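Local coordinates for CglIIR protein (Corynebacterium glutamicum, PDB 6F1S), which forms the C-terminal domain of the H subunit of the CglI restriction endonuclease, a subunit that contains a DEAD-Z1 helicase-like motor and probably hydrolyses NTP, at residues D36-A41 / I58-A63; L96-K101 / P151-N156. One frame throughout, in Å; residues are numbered along the deposited sequence.

Interaction 1 (D36-A41 / I58-A63); sequences DKKLLA and ITILNA
No ring, amide or carboxylate presents a face or edge between K38 and L39 on one side and T59 and I60 on the other; the contact is made by branched aliphatic groups and one ammonium end. It joins two helices, 32-46 and 54-61, that pack over the same face of the domain's mixed beta sheet. The evidence for common seating is that L39 also rests on L129 of strand 126-132, while I60 reaches M94 of strand 92-100. The backbones stay well apart, with the CA atoms of L39 and I60 separated by 8.5 Å, and the gap is bridged by side chains alone. On the sheet side, L39 directs one methyl at I60: CD2 lies 4.1 Å from I60 CD1 and 4.2 Å from I60 CG2, so it meets both branches. On the outer side K38 runs across the gap. Its CG stands anti to the backbone N (chi1 160°), and bends at chi2 and chi4 bring NZ to I60. T59 sits at the exposed margin; its hydroxyl is hydrogen-bonded to R55 O, and its methyl is the atom nearest K38: K38 NZ is 4.3 Å from T59 CG2 and 4.0 Å from I60 CG1.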
ATOM      1  N   ASP A  36      -2.730  11.188  -4.636  1.00 24.67           N
ATOM      2  CA  ASP A  36      -1.971  11.850  -3.572  1.00 26.34           C
ATOM      3  C   ASP A  36      -2.840  12.841  -2.793  1.00 25.43           C
ATOM      4  O   ASP A  36      -2.855  12.825  -1.567  1.00 25.48           O
ATOM      5  CB  ASP A  36      -0.746  12.569  -4.147  1.00 25.21           C
ATOM      6  CG  ASP A  36       0.245  12.979  -3.076  1.00 23.82           C
ATOM      7  OD1 ASP A  36       0.526  12.161  -2.172  1.00 21.97           O
ATOM      8  OD2 ASP A  36       0.738  14.125  -3.133  1.00 25.81           O
ATOM      9  N   LYS A  37      -3.564  13.692  -3.512  1.00 26.81           N
ATOM     10  CA  LYS A  37      -4.509  14.619  -2.896  1.00 28.65           C
ATOM     11  C   LYS A  37      -5.539  13.862  -2.057  1.00 25.33           C
ATOM     12  O   LYS A  37      -5.875  14.268  -0.945  1.00 24.82           O
ATOM     13  CB  LYS A  37      -5.215  15.451  -3.972  1.00 33.29           C
ATOM     14  CG  LYS A  37      -6.105  16.567  -3.442  1.00 37.70           C
ATOM     15  CD  LYS A  37      -6.986  17.138  -4.552  1.00 42.20           C
ATOM     16  CE  LYS A  37      -7.654  18.444  -4.138  1.00 45.84           C
ATOM     17  NZ  LYS A  37      -6.667  19.557  -4.025  1.00 49.19           N
ATOM     18  N   LYS A  38      -6.025  12.755  -2.606  1.00 23.98           N
ATOM     19  CA  LYS A  38      -7.019  11.915  -1.946  1.00 25.10           C
ATOM     20  C   LYS A  38      -6.486  11.281  -0.656  1.00 20.85           C
ATOM     21  O   LYS A  38      -7.127  11.368   0.392  1.00 19.18           O
ATOM     22  CB  LYS A  38      -7.500  10.830  -2.914  1.00 27.91           C
ATOM     23  CG  LYS A  38      -8.160   9.625  -2.259  1.00 33.52           C
ATOM     24  CD  LYS A  38      -9.668   9.791  -2.135  1.00 39.76           C
ATOM     25  CE  LYS A  38     -10.355   8.444  -1.919  1.00 39.86           C
ATOM     26  NZ  LYS A  38     -10.157   7.524  -3.078  1.00 39.75           N
ATOM     27  N   LEU A  39      -5.315  10.655  -0.737  1.00 17.55           N
ATOM     28  CA  LEU A  39      -4.732   9.978   0.419  1.00 16.79           C
ATOM     29  C   LEU A  39      -4.299  10.971   1.499  1.00 16.10           C
ATOM     30  O   LEU A  39      -4.484  10.720   2.691  1.00 15.82           O
ATOM     31  CB  LEU A  39      -3.545   9.103  -0.005  1.00 14.81           C
ATOM     32  CG  LEU A  39      -3.879   7.875  -0.864  1.00 14.92           C
ATOM     33  CD1 LEU A  39      -2.620   7.087  -1.213  1.00 13.93           C
ATOM     34  CD2 LEU A  39      -4.890   6.976  -0.163  1.00 13.15           C
ATOM     35  N   LEU A  40      -3.736  12.102   1.084  1.00 14.95           N
ATOM     36  CA  LEU A  40      -3.320  13.127   2.038  1.00 15.31           C
ATOM     37  C   LEU A  40      -4.514  13.805   2.716  1.00 14.04           C
ATOM     38  O   LEU A  40      -4.429  14.187   3.884  1.00 12.77           O
ATOM     39  CB  LEU A  40      -2.440  14.172   1.353  1.00 16.82           C
ATOM     40  CG  LEU A  40      -1.045  13.688   0.950  1.00 18.82           C
ATOM     41  CD1 LEU A  40      -0.270  14.801   0.263  1.00 17.32           C
ATOM     42  CD2 LEU A  40      -0.277  13.149   2.156  1.00 13.43           C
ATOM     43  N   ALA A  41      -5.623  13.954   1.993  1.00 13.22           N
ATOM     44  CA  ALA A  41      -6.840  14.495   2.599  1.00 14.87           C
ATOM     45  C   ALA A  41      -7.403  13.496   3.600  1.00 15.78           C
ATOM     46  O   ALA A  41      -7.952  13.883   4.628  1.00 18.31           O
ATOM     47  CB  ALA A  41      -7.878  14.832   1.547  1.00 14.85           C
ATOM     48  N   ILE A  58     -10.860  -0.957  -1.973  1.00 27.78           N
ATOM     49  CA  ILE A  58     -10.827  -1.388  -3.369  1.00 28.01           C
ATOM     50  C   ILE A  58     -10.592  -0.200  -4.292  1.00 26.76           C
ATOM     51  O   ILE A  58      -9.754  -0.248  -5.192  1.00 25.65           O
ATOM     52  CB  ILE A  58     -12.138  -2.072  -3.796  1.00 29.44           C
ATOM     53  CG1 ILE A  58     -12.437  -3.286  -2.923  1.00 30.08           C
ATOM     54  CG2 ILE A  58     -12.072  -2.468  -5.259  1.00 30.40           C
ATOM     55  CD1 ILE A  58     -11.389  -4.343  -2.981  1.00 32.21           C
ATOM     56  N   THR A  59     -11.352   0.861  -4.047  1.00 26.07           N
ATOM     57  CA  THR A  59     -11.302   2.076  -4.851  1.00 26.03           C
ATOM     58  C   THR A  59      -9.899   2.663  -4.875  1.00 25.42           C
ATOM     59  O   THR A  59      -9.426   3.128  -5.913  1.00 27.19           O
ATOM     60  CB  THR A  59     -12.294   3.128  -4.313  1.00 26.11           C
ATOM     61  OG1 THR A  59     -13.617   2.574  -4.310  1.00 26.98           O
ATOM     62  CG2 THR A  59     -12.270   4.389  -5.166  1.00 25.47           C
ATOM     63  N   ILE A  60      -9.242   2.638  -3.719  1.00 22.79           N
ATOM     64  CA  ILE A  60      -7.877   3.131  -3.587  1.00 21.77           C
ATOM     65  C   ILE A  60      -6.906   2.225  -4.337  1.00 22.28           C
ATOM     66  O   ILE A  60      -6.025   2.700  -5.056  1.00 23.82           O
ATOM     67  CB  ILE A  60      -7.470   3.228  -2.103  1.00 19.90           C
ATOM     68  CG1 ILE A  60      -8.215   4.387  -1.433  1.00 18.63           C
ATOM     69  CG2 ILE A  60      -5.964   3.379  -1.957  1.00 18.00           C
ATOM     70  CD1 ILE A  60      -8.116   4.391   0.072  1.00 17.73           C
ATOM     71  N   LEU A  61      -7.090   0.917  -4.186  1.00 21.65           N
ATOM     72  CA  LEU A  61      -6.250  -0.056  -4.872  1.00 23.66           C
ATOM     73  C   LEU A  61      -6.373   0.061  -6.392  1.00 26.49           C
ATOM     74  O   LEU A  61      -5.387  -0.113  -7.111  1.00 28.35           O
ATOM     75  CB  LEU A  61      -6.600  -1.478  -4.412  1.00 24.30           C
ATOM     76  CG  LEU A  61      -6.222  -1.826  -2.964  1.00 23.86           C
ATOM     77  CD1 LEU A  61      -6.716  -3.215  -2.578  1.00 22.82           C
ATOM     78  CD2 LEU A  61      -4.719  -1.720  -2.747  1.00 21.15           C
ATOM     79  N   ASN A  62      -7.574   0.371  -6.879  1.00 26.54           N
ATOM     80  CA  ASN A  62      -7.803   0.532  -8.317  1.00 27.15           C
ATOM     81  C   ASN A  62      -7.021   1.687  -8.918  1.00 24.91           C
ATOM     82  O   ASN A  62      -6.858   1.764 -10.130  1.00 25.66           O
ATOM     83  CB  ASN A  62      -9.288   0.738  -8.610  1.00 29.76           C
ATOM     84  CG  ASN A  62     -10.082  -0.539  -8.508  1.00 31.32           C
ATOM     85  OD1 ASN A  62      -9.587  -1.618  -8.836  1.00 34.47           O
ATOM     86  ND2 ASN A  62     -11.320  -0.430  -8.046  1.00 31.49           N
ATOM     87  N   ALA A  63      -6.547   2.594  -8.072  1.00 22.59           N
ATOM     88  CA  ALA A  63      -5.755   3.714  -8.549  1.00 20.60           C
ATOM     89  C   ALA A  63      -4.361   3.243  -8.932  1.00 22.34           C
ATOM     90  O   ALA A  63      -3.588   3.986  -9.543  1.00 23.53           O
ATOM     91  CB  ALA A  63      -5.686   4.800  -7.502  1.00 18.55           C
TER

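Interaction 2 (L96-K101 / P151-N156). With EDO (1,2-ethanediol), chain C.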
ATOM      1  N   LEU A  96      -1.086   4.855   6.733  1.00 12.96           N
ATOM      2  CA  LEU A  96      -0.486   5.797   5.798  1.00 13.43           C
ATOM      3  C   LEU A  96       0.740   6.431   6.430  1.00 15.42           C
ATOM      4  O   LEU A  96       0.632   7.077   7.470  1.00 14.87           O
ATOM      5  CB  LEU A  96      -1.478   6.897   5.399  1.00 13.20           C
ATOM      6  CG  LEU A  96      -2.860   6.504   4.875  1.00 13.55           C
ATOM      7  CD1 LEU A  96      -3.699   7.750   4.585  1.00 13.64           C
ATOM      8  CD2 LEU A  96      -2.747   5.634   3.638  1.00 12.42           C
ATOM      9  N   ARG A  97       1.900   6.241   5.808  1.00 15.62           N
ATOM     10  CA  ARG A  97       3.136   6.872   6.269  1.00 14.66           C
ATOM     11  C   ARG A  97       3.662   7.829   5.212  1.00 16.08           C
ATOM     12  O   ARG A  97       3.705   7.496   4.024  1.00 17.28           O
ATOM     13  CB  ARG A  97       4.212   5.826   6.580  1.00 15.02           C
ATOM     14  CG  ARG A  97       3.777   4.715   7.504  1.00 15.46           C
ATOM     15  CD  ARG A  97       3.616   5.188   8.929  1.00 13.58           C
ATOM     16  NE  ARG A  97       3.402   4.046   9.805  1.00 14.34           N
ATOM     17  CZ  ARG A  97       2.743   4.096  10.953  1.00 15.95           C
ATOM     18  NH1 ARG A  97       2.220   5.243  11.369  1.00 20.29           N
ATOM     19  NH2 ARG A  97       2.593   2.999  11.678  1.00 13.21           N
ATOM     20  N   THR A  98       4.083   9.009   5.643  1.00 14.16           N
ATOM     21  CA  THR A  98       4.678   9.959   4.718  1.00 13.44           C
ATOM     22  C   THR A  98       6.139  10.223   5.082  1.00 14.22           C
ATOM     23  O   THR A  98       6.635   9.722   6.097  1.00 13.26           O
ATOM     24  CB  THR A  98       3.881  11.271   4.695  1.00 12.99           C
ATOM     25  OG1 THR A  98       3.888  11.858   6.000  1.00 13.86           O
ATOM     26  CG2 THR A  98       2.442  10.997   4.265  1.00 11.43           C
ATOM     27  N   ASN A  99       6.817  10.999   4.239  1.00 14.59           N
ATOM     28  CA  ASN A  99       8.236  11.317   4.414  1.00 15.02           C
ATOM     29  C   ASN A  99       9.081  10.040   4.509  1.00 16.24           C
ATOM     30  O   ASN A  99      10.073   9.984   5.224  1.00 15.20           O
ATOM     31  CB  ASN A  99       8.441  12.207   5.650  1.00 14.59           C
ATOM     32  CG  ASN A  99       9.886  12.661   5.819  1.00 17.02           C
ATOM     33  OD1 ASN A  99      10.567  12.984   4.843  1.00 16.73           O
ATOM     34  ND2 ASN A  99      10.370  12.648   7.062  1.00 14.82           N
ATOM     35  N   ARG A 100       8.678   9.004   3.783  1.00 17.47           N
ATOM     36  CA  ARG A 100       9.476   7.787   3.726  1.00 20.22           C
ATOM     37  C   ARG A 100      10.611   7.951   2.730  1.00 21.10           C
ATOM     38  O   ARG A 100      10.464   8.631   1.713  1.00 22.74           O
ATOM     39  CB  ARG A 100       8.609   6.577   3.360  1.00 22.81           C
ATOM     40  CG  ARG A 100       7.466   6.291   4.338  1.00 24.61           C
ATOM     41  CD  ARG A 100       7.957   6.022   5.760  1.00 26.59           C
ATOM     42  NE  ARG A 100       8.247   7.257   6.485  1.00 29.30           N
ATOM     43  CZ  ARG A 100       8.973   7.327   7.595  1.00 32.34           C
ATOM     44  NH1 ARG A 100       9.481   6.224   8.128  1.00 32.64           N
ATOM     45  NH2 ARG A 100       9.191   8.504   8.174  1.00 32.20           N
ATOM     46  N   LYS A 101      11.750   7.339   3.041  1.00 22.17           N
ATOM     47  CA  LYS A 101      12.923   7.396   2.174  1.00 21.64           C
ATOM     48  C   LYS A 101      13.454   6.000   1.895  1.00 23.01           C
ATOM     49  O   LYS A 101      14.351   5.516   2.578  1.00 25.13           O
ATOM     50  CB  LYS A 101      14.017   8.255   2.802  1.00 20.95           C
ATOM     51  CG  LYS A 101      13.641   9.704   2.968  1.00 21.26           C
ATOM     52  CD  LYS A 101      13.578  10.399   1.627  1.00 21.29           C
ATOM     53  CE  LYS A 101      13.353  11.890   1.806  1.00 21.52           C
ATOM     54  NZ  LYS A 101      13.563  12.618   0.529  1.00 21.32           N
ATOM     55  N   PRO A 151       5.917  12.440  -6.372  1.00 30.09           N
ATOM     56  CA  PRO A 151       6.004  11.404  -5.341  1.00 28.64           C
ATOM     57  C   PRO A 151       5.369  10.089  -5.771  1.00 26.40           C
ATOM     58  O   PRO A 151       4.632  10.052  -6.756  1.00 26.04           O
ATOM     59  CB  PRO A 151       5.222  12.013  -4.181  1.00 29.31           C
ATOM     60  CG  PRO A 151       4.148  12.795  -4.871  1.00 30.97           C
ATOM     61  CD  PRO A 151       4.788  13.356  -6.127  1.00 30.59           C
ATOM     62  N   ILE A 152       5.660   9.025  -5.031  1.00 24.31           N
ATOM     63  CA  ILE A 152       5.039   7.729  -5.259  1.00 21.60           C
ATOM     64  C   ILE A 152       4.375   7.268  -3.965  1.00 19.95           C
ATOM     65  O   ILE A 152       4.773   7.679  -2.873  1.00 19.61           O
ATOM     66  CB  ILE A 152       6.077   6.673  -5.739  1.00 25.04           C
ATOM     67  CG1 ILE A 152       5.388   5.419  -6.288  1.00 25.53           C
ATOM     68  CG2 ILE A 152       7.045   6.301  -4.614  1.00 24.30           C
ATOM     69  CD1 ILE A 152       4.639   5.630  -7.571  1.00 25.16           C
ATOM     70  N   TRP A 153       3.342   6.443  -4.088  1.00 19.87           N
ATOM     71  CA  TRP A 153       2.807   5.701  -2.955  1.00 17.61           C
ATOM     72  C   TRP A 153       3.077   4.226  -3.211  1.00 18.55           C
ATOM     73  O   TRP A 153       2.795   3.727  -4.302  1.00 18.79           O
ATOM     74  CB  TRP A 153       1.308   5.940  -2.776  1.00 15.51           C
ATOM     75  CG  TRP A 153       0.935   7.240  -2.148  1.00 15.09           C
ATOM     76  CD1 TRP A 153       0.628   8.400  -2.794  1.00 16.78           C
ATOM     77  CD2 TRP A 153       0.799   7.517  -0.745  1.00 15.25           C
ATOM     78  NE1 TRP A 153       0.320   9.383  -1.887  1.00 16.95           N
ATOM     79  CE2 TRP A 153       0.415   8.868  -0.622  1.00 15.68           C
ATOM     80  CE3 TRP A 153       0.973   6.756   0.417  1.00 14.93           C
ATOM     81  CZ2 TRP A 153       0.196   9.475   0.616  1.00 13.23           C
ATOM     82  CZ3 TRP A 153       0.756   7.361   1.647  1.00 14.51           C
ATOM     83  CH2 TRP A 153       0.372   8.707   1.734  1.00 14.63           C
ATOM     84  N   VAL A 154       3.635   3.535  -2.224  1.00 15.73           N
ATOM     85  CA  VAL A 154       3.915   2.110  -2.370  1.00 15.12           C
ATOM     86  C   VAL A 154       3.008   1.286  -1.451  1.00 14.74           C
ATOM     87  O   VAL A 154       2.980   1.504  -0.241  1.00 17.97           O
ATOM     88  CB  VAL A 154       5.391   1.793  -2.067  1.00 14.78           C
ATOM     89  CG1 VAL A 154       5.705   0.357  -2.433  1.00 13.53           C
ATOM     90  CG2 VAL A 154       6.308   2.751  -2.820  1.00 14.40           C
ATOM     91  N   PRO A 155       2.248   0.350  -2.029  1.00 14.55           N
ATOM     92  CA  PRO A 155       1.316  -0.463  -1.243  1.00 14.04           C
ATOM     93  C   PRO A 155       1.926  -1.751  -0.684  1.00 14.02           C
ATOM     94  O   PRO A 155       2.703  -2.423  -1.351  1.00 14.85           O
ATOM     95  CB  PRO A 155       0.218  -0.787  -2.258  1.00 13.53           C
ATOM     96  CG  PRO A 155       0.969  -0.890  -3.554  1.00 13.56           C
ATOM     97  CD  PRO A 155       2.077   0.139  -3.479  1.00 14.35           C
ATOM     98  N   ASN A 156       1.560  -2.077   0.547  1.00 13.55           N
ATOM     99  CA  ASN A 156       1.935  -3.336   1.171  1.00 13.58           C
ATOM    100  C   ASN A 156       0.677  -3.963   1.739  1.00 13.96           C
ATOM    101  O   ASN A 156       0.001  -3.361   2.562  1.00 14.41           O
ATOM    102  CB  ASN A 156       2.985  -3.120   2.268  1.00 13.91           C
ATOM    103  CG  ASN A 156       3.275  -4.385   3.063  1.00 16.12           C
ATOM    104  OD1 ASN A 156       4.278  -5.059   2.832  1.00 19.01           O
ATOM    105  ND2 ASN A 156       2.399  -4.707   4.012  1.00 16.04           N
TER
HETATM  106  C1  EDO C 702      10.825   3.109   6.271  1.00 39.52           C
HETATM  107  O1  EDO C 702      11.636   1.945   6.040  1.00 38.10           O
HETATM  108  C2  EDO C 702      11.665   4.262   6.810  1.00 40.18           C
HETATM  109  O2  EDO C 702      11.900   5.231   5.778  1.00 40.02           O
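This is a next-nearest-strand contact made over one face of the mixed sheet: W153 on strand 152-158 reaches past the intervening strand 126-132 to L96, R97 and T98 on strand 92-100. The geometry bears this out. The short strand axes approach no closer than 9.1 Å, too far for direct pairing, and their directions differ by 143°, closer to antiparallel than to parallel. The nearest CA atoms, those of T98 and W153, are 9.0 Å apart.

One indole spans that distance. With chi1 at -77°, CG of W153 is beside its backbone N and the six-membered part of the ring extends toward the other strand. CZ3 comes within 3.8 Å of R97 O and, more loosely, within 4.4 Å of L96 CD2. CH2 meets the T98 methyl, with CG2 4.0 Å away, and the two side chains lie alongside each other, pointing the same way. All three partners approach the ring obliquely. R97 gives its backbone O here; its side chain leads away, and the guanidinium forms salt bridges with D114 and E48.

Beyond T98 the chain turns a corner at N99, and the R100 side chain folds back toward T98: R100 NE donates to T98 O over 3.0 Å with an N-H...O angle of 155°, from well above the carbonyl plane. A 1,2-ethanediol, probably from the crystallisation liquor, lies by R100 and accepts a weak hydrogen bond from K101 N to its O2 at 3.5 Å.

Across the strands, then, cohesion is probably mainly van der Waals, with one carbonyl oxygen among the ring's neighbours. NE1 is held by D36 of helix 32-46 while CZ3 and CH2 meet strand 92-100, and these two holds at different ends of the indole should restrict its rotation.

In the fold
Interactions 1 and 2 follow one another along the chain, and their centres lie 12 Å apart, yet they touch through helix 32-46. W153 is the main junction. D36 OD1, which also forms a salt bridge with R131, stands 2.8 Å from W153 NE1 in a probable hydrogen bond. Two leucines of that helix pack on the same indole, with L39 CD1 3.5 Å from W153 CD2 and L40 CD2 4.0 Å from W153 CZ2. L39 serves both sides: CD2 meets I60 within interaction 1, and CD1 meets W153 of interaction 2. Helix 32-46 is thus the shared element. The 1,2-ethanediol belongs to the R100-K101 end of interaction 2, and neither contact is identified with an active site.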